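Local structure of L-fuculose phosphate aldolase (Streptococcus pneumoniae, 4C24) at residues Pro115-Lys126 / Val196-Ala207. The protein belongs to the class II aldolase and adducin family, whose zinc-dependent aldolases hold the metal by histidine side chains. Residues are numbered along the deposited sequence; the frame is centred on the assembly and turned at random.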
loop_
_atom_site.group_PDB
_atom_site.type_symbol
_atom_site.label_atom_id
_atom_site.label_comp_id
_atom_site.label_asym_id
_atom_site.label_seq_id
_atom_site.Cartn_x
_atom_site.Cartn_y
_atom_site.Cartn_z
ATOM N N PRO A 115 -3.909 -17.215 -14.603
ATOM C CA PRO A 115 -3.502 -18.604 -14.518
ATOM C C PRO A 115 -2.886 -18.969 -13.180
ATOM O O PRO A 115 -2.762 -18.100 -12.313
ATOM C CB PRO A 115 -2.432 -18.708 -15.620
ATOM C CG PRO A 115 -1.791 -17.366 -15.583
ATOM C CD PRO A 115 -2.821 -16.358 -15.095
ATOM N N ALA A 116 -2.493 -20.235 -13.034
ATOM C CA ALA A 116 -1.939 -20.779 -11.797
ATOM C C ALA A 116 -0.455 -20.475 -11.590
ATOM O O ALA A 116 0.353 -21.401 -11.399
ATOM C CB ALA A 116 -2.176 -22.272 -11.742
ATOM N N SER A 117 -0.096 -19.194 -11.576
ATOM C CA SER A 117 1.261 -18.814 -11.190
ATOM C C SER A 117 1.483 -18.997 -9.695
ATOM O O SER A 117 2.599 -19.160 -9.264
ATOM C CB SER A 117 1.621 -17.387 -11.633
ATOM O OG SER A 117 0.559 -16.468 -11.397
ATOM N N HIS A 118 0.394 -18.930 -8.916
ATOM C CA HIS A 118 0.442 -19.284 -7.508
ATOM C C HIS A 118 -0.578 -20.359 -7.240
ATOM O O HIS A 118 -1.711 -20.282 -7.749
ATOM C CB HIS A 118 0.139 -18.068 -6.646
ATOM C CG HIS A 118 0.519 -18.267 -5.219
ATOM N ND1 HIS A 118 -0.257 -19.000 -4.345
ATOM C CD2 HIS A 118 1.618 -17.880 -4.526
ATOM C CE1 HIS A 118 0.345 -19.034 -3.163
ATOM N NE2 HIS A 118 1.486 -18.370 -3.248
ATOM N N TYR A 119 -0.202 -21.360 -6.444
ATOM C CA TYR A 119 -1.089 -22.505 -6.207
ATOM C C TYR A 119 -2.417 -22.167 -5.510
ATOM O O TYR A 119 -3.385 -22.906 -5.644
ATOM C CB TYR A 119 -0.377 -23.631 -5.471
ATOM C CG TYR A 119 -0.286 -23.458 -3.986
ATOM C CD1 TYR A 119 -1.308 -23.928 -3.180
ATOM C CD2 TYR A 119 0.806 -22.825 -3.391
ATOM C CE1 TYR A 119 -1.259 -23.779 -1.811
ATOM C CE2 TYR A 119 0.853 -22.670 -2.003
ATOM C CZ TYR A 119 -0.185 -23.165 -1.234
ATOM O OH TYR A 119 -0.141 -23.002 0.133
ATOM N N MET A 120 -2.445 -21.044 -4.791
ATOM C CA MET A 120 -3.648 -20.687 -4.028
ATOM C C MET A 120 -4.858 -20.355 -4.881
ATOM O O MET A 120 -5.991 -20.261 -4.397
ATOM C CB MET A 120 -3.353 -19.552 -3.058
ATOM C CG MET A 120 -2.597 -20.013 -1.835
ATOM S SD MET A 120 -3.492 -21.207 -0.823
ATOM C CE MET A 120 -5.053 -20.392 -0.606
ATOM N N ILE A 121 -4.656 -20.174 -6.182
ATOM C CA ILE A 121 -5.773 -19.909 -7.060
ATOM C C ILE A 121 -6.756 -21.080 -7.040
ATOM O O ILE A 121 -7.884 -20.925 -7.444
ATOM C CB ILE A 121 -5.318 -19.535 -8.498
ATOM C CG1 ILE A 121 -6.445 -18.791 -9.227
ATOM C CG2 ILE A 121 -4.771 -20.745 -9.277
ATOM C CD1 ILE A 121 -6.990 -17.607 -8.449
ATOM N N ALA A 122 -6.307 -22.260 -6.617
ATOM C CA ALA A 122 -7.195 -23.429 -6.511
ATOM C C ALA A 122 -8.436 -23.226 -5.629
ATOM O O ALA A 122 -9.391 -23.985 -5.733
ATOM C CB ALA A 122 -6.427 -24.650 -6.062
ATOM N N VAL A 123 -8.446 -22.180 -4.812
ATOM C CA VAL A 123 -9.711 -21.834 -4.145
ATOM C C VAL A 123 -10.819 -21.468 -5.142
ATOM O O VAL A 123 -11.996 -21.611 -4.850
ATOM C CB VAL A 123 -9.558 -20.723 -3.088
ATOM C CG1 VAL A 123 -8.582 -21.155 -2.005
ATOM C CG2 VAL A 123 -9.182 -19.384 -3.726
ATOM N N ALA A 124 -10.440 -20.992 -6.333
ATOM C CA ALA A 124 -11.402 -20.669 -7.355
ATOM C C ALA A 124 -11.432 -21.678 -8.507
ATOM O O ALA A 124 -12.483 -21.913 -9.075
ATOM C CB ALA A 124 -11.139 -19.271 -7.869
ATOM N N GLY A 125 -10.287 -22.273 -8.828
ATOM C CA GLY A 125 -10.174 -23.232 -9.943
ATOM C C GLY A 125 -8.758 -23.230 -10.479
ATOM O O GLY A 125 -7.869 -22.648 -9.876
ATOM N N LYS A 126 -8.519 -23.894 -11.606
ATOM C CA LYS A 126 -7.132 -23.893 -12.141
ATOM C C LYS A 126 -6.723 -22.539 -12.702
ATOM O O LYS A 126 -5.531 -22.241 -12.840
ATOM C CB LYS A 126 -6.914 -25.009 -13.172
ATOM C CG LYS A 126 -7.674 -24.813 -14.468
ATOM C CD LYS A 126 -7.272 -25.837 -15.520
ATOM C CE LYS A 126 -7.951 -25.477 -16.825
ATOM N NZ LYS A 126 -7.701 -26.567 -17.832
ATOM N N VAL A 196 5.993 -18.452 -13.939
ATOM C CA VAL A 196 5.899 -19.887 -14.109
ATOM C C VAL A 196 4.513 -20.357 -13.699
ATOM O O VAL A 196 4.079 -20.109 -12.549
ATOM C CB VAL A 196 6.972 -20.587 -13.289
ATOM C CG1 VAL A 196 6.870 -22.090 -13.471
ATOM C CG2 VAL A 196 8.339 -20.061 -13.721
ATOM N N VAL A 197 3.809 -21.017 -14.609
ATOM C CA VAL A 197 2.447 -21.467 -14.358
ATOM C C VAL A 197 2.425 -22.954 -14.090
ATOM O O VAL A 197 2.942 -23.763 -14.887
ATOM C CB VAL A 197 1.497 -21.128 -15.518
ATOM C CG1 VAL A 197 0.099 -21.694 -15.268
ATOM C CG2 VAL A 197 1.466 -19.621 -15.765
ATOM N N LEU A 198 1.797 -23.323 -12.967
ATOM C CA LEU A 198 1.711 -24.714 -12.579
ATOM C C LEU A 198 0.856 -25.477 -13.578
ATOM O O LEU A 198 -0.126 -24.943 -14.079
ATOM C CB LEU A 198 1.147 -24.837 -11.157
ATOM C CG LEU A 198 2.082 -24.171 -10.157
ATOM C CD1 LEU A 198 1.386 -24.188 -8.787
ATOM C CD2 LEU A 198 3.479 -24.785 -10.097
ATOM N N PRO A 199 1.231 -26.729 -13.886
ATOM C CA PRO A 199 0.456 -27.456 -14.905
ATOM C C PRO A 199 -0.917 -27.894 -14.404
ATOM O O PRO A 199 -1.138 -27.988 -13.181
ATOM C CB PRO A 199 1.331 -28.672 -15.224
ATOM C CG PRO A 199 2.276 -28.818 -14.085
ATOM C CD PRO A 199 2.408 -27.476 -13.414
ATOM N N ASP A 200 -1.833 -28.147 -15.331
ATOM C CA ASP A 200 -3.192 -28.537 -14.987
ATOM C C ASP A 200 -3.241 -29.750 -14.052
ATOM O O ASP A 200 -4.083 -29.789 -13.145
ATOM C CB ASP A 200 -4.016 -28.818 -16.250
ATOM C CG ASP A 200 -4.419 -27.554 -16.993
ATOM O OD1 ASP A 200 -4.037 -26.437 -16.572
ATOM O OD2 ASP A 200 -5.127 -27.686 -18.031
ATOM N N GLU A 201 -2.367 -30.737 -14.269
ATOM C CA GLU A 201 -2.331 -31.941 -13.418
ATOM C C GLU A 201 -2.071 -31.557 -11.962
ATOM O O GLU A 201 -2.698 -32.093 -11.044
ATOM C CB GLU A 201 -1.258 -32.921 -13.890
ATOM C CG GLU A 201 -1.214 -34.198 -13.058
ATOM C CD GLU A 201 -0.502 -35.359 -13.734
ATOM O OE1 GLU A 201 -0.035 -35.210 -14.887
ATOM O OE2 GLU A 201 -0.415 -36.436 -13.105
ATOM N N GLU A 202 -1.140 -30.632 -11.761
ATOM C CA GLU A 202 -0.814 -30.173 -10.411
ATOM C C GLU A 202 -2.008 -29.424 -9.849
ATOM O O GLU A 202 -2.333 -29.589 -8.663
ATOM C CB GLU A 202 0.442 -29.302 -10.414
ATOM C CG GLU A 202 0.851 -28.771 -9.040
ATOM C CD GLU A 202 1.365 -29.833 -8.081
ATOM O OE1 GLU A 202 1.468 -31.024 -8.465
ATOM O OE2 GLU A 202 1.683 -29.457 -6.928
ATOM N N MET A 203 -2.674 -28.625 -10.681
ATOM C CA MET A 203 -3.871 -27.909 -10.209
ATOM C C MET A 203 -5.047 -28.842 -9.907
ATOM O O MET A 203 -5.829 -28.576 -8.990
ATOM C CB MET A 203 -4.248 -26.754 -11.133
ATOM C CG MET A 203 -3.170 -25.677 -11.187
ATOM S SD MET A 203 -2.548 -25.141 -9.562
ATOM C CE MET A 203 -4.010 -24.353 -8.905
ATOM N N GLU A 204 -5.166 -29.937 -10.662
ATOM C CA GLU A 204 -6.182 -30.964 -10.390
ATOM C C GLU A 204 -5.916 -31.573 -9.012
ATOM O O GLU A 204 -6.847 -31.782 -8.212
ATOM C CB GLU A 204 -6.129 -32.051 -11.462
ATOM N N LEU A 205 -4.638 -31.821 -8.724
ATOM C CA LEU A 205 -4.216 -32.313 -7.412
ATOM C C LEU A 205 -4.540 -31.285 -6.336
ATOM O O LEU A 205 -5.038 -31.636 -5.269
ATOM C CB LEU A 205 -2.719 -32.664 -7.435
ATOM C CG LEU A 205 -1.952 -33.082 -6.183
ATOM C CD1 LEU A 205 -2.678 -34.130 -5.347
ATOM C CD2 LEU A 205 -0.588 -33.597 -6.608
ATOM N N MET A 206 -4.287 -30.017 -6.634
ATOM C CA MET A 206 -4.551 -28.944 -5.701
ATOM C C MET A 206 -6.031 -28.888 -5.321
ATOM O O MET A 206 -6.366 -28.707 -4.138
ATOM C CB MET A 206 -4.102 -27.614 -6.307
ATOM C CG MET A 206 -3.489 -26.651 -5.287
ATOM S SD MET A 206 -1.995 -27.309 -4.515
ATOM C CE MET A 206 -0.919 -27.406 -5.954
ATOM N N ALA A 207 -6.901 -29.068 -6.317
ATOM C CA ALA A 207 -8.345 -29.058 -6.089
ATOM C C ALA A 207 -8.730 -30.129 -5.084
ATOM O O ALA A 207 -9.551 -29.880 -4.201
ATOM C CB ALA A 207 -9.123 -29.251 -7.382
#
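Met203, in the first turn of helix 200-210, lays CG and SD against Ala116 CB. Its chi1 of -63°, with CG anti to the carbonyl carbon, directs CG to Ala116; the bends at chi2 (-48°) and chi3 (-67°) then curl the methyl CE round to Ala122 CB and, at 3.6 Å, Tyr119 O. An unbranched, flexible thioether suits this winding path, and the small Ala116 and Ala122 suit the close approach of two methionines. One turn on, Met206 CG rests 3.6 Å from Ala122 CB, and Met206 SD lies 3.7 Å from Tyr119 CD1, an oblique Met-aromatic contact. Ala116, centre of an inverse gamma turn, accepts a nearly straight bond from Leu198 N to Ala116 O (2.9 Å), the donor standing above the carbonyl plane. On the solvent-exposed side, the long aliphatic chain of Lys126 runs straight past the Asp200 carboxylate, its ammonium suited to reaching that acid: NZ forms a salt bridge with Asp200 OD2, 2.8 Å, from above the carboxylate plane. The contact joins the loop between helix 103-110 and strand 130-131 to the C-terminal helix; Pro115 also touches Tyr186 of helix 169-192, and Tyr119 meets His160 of the second subunit edge-to-face, at the subunit interface beside a zinc site.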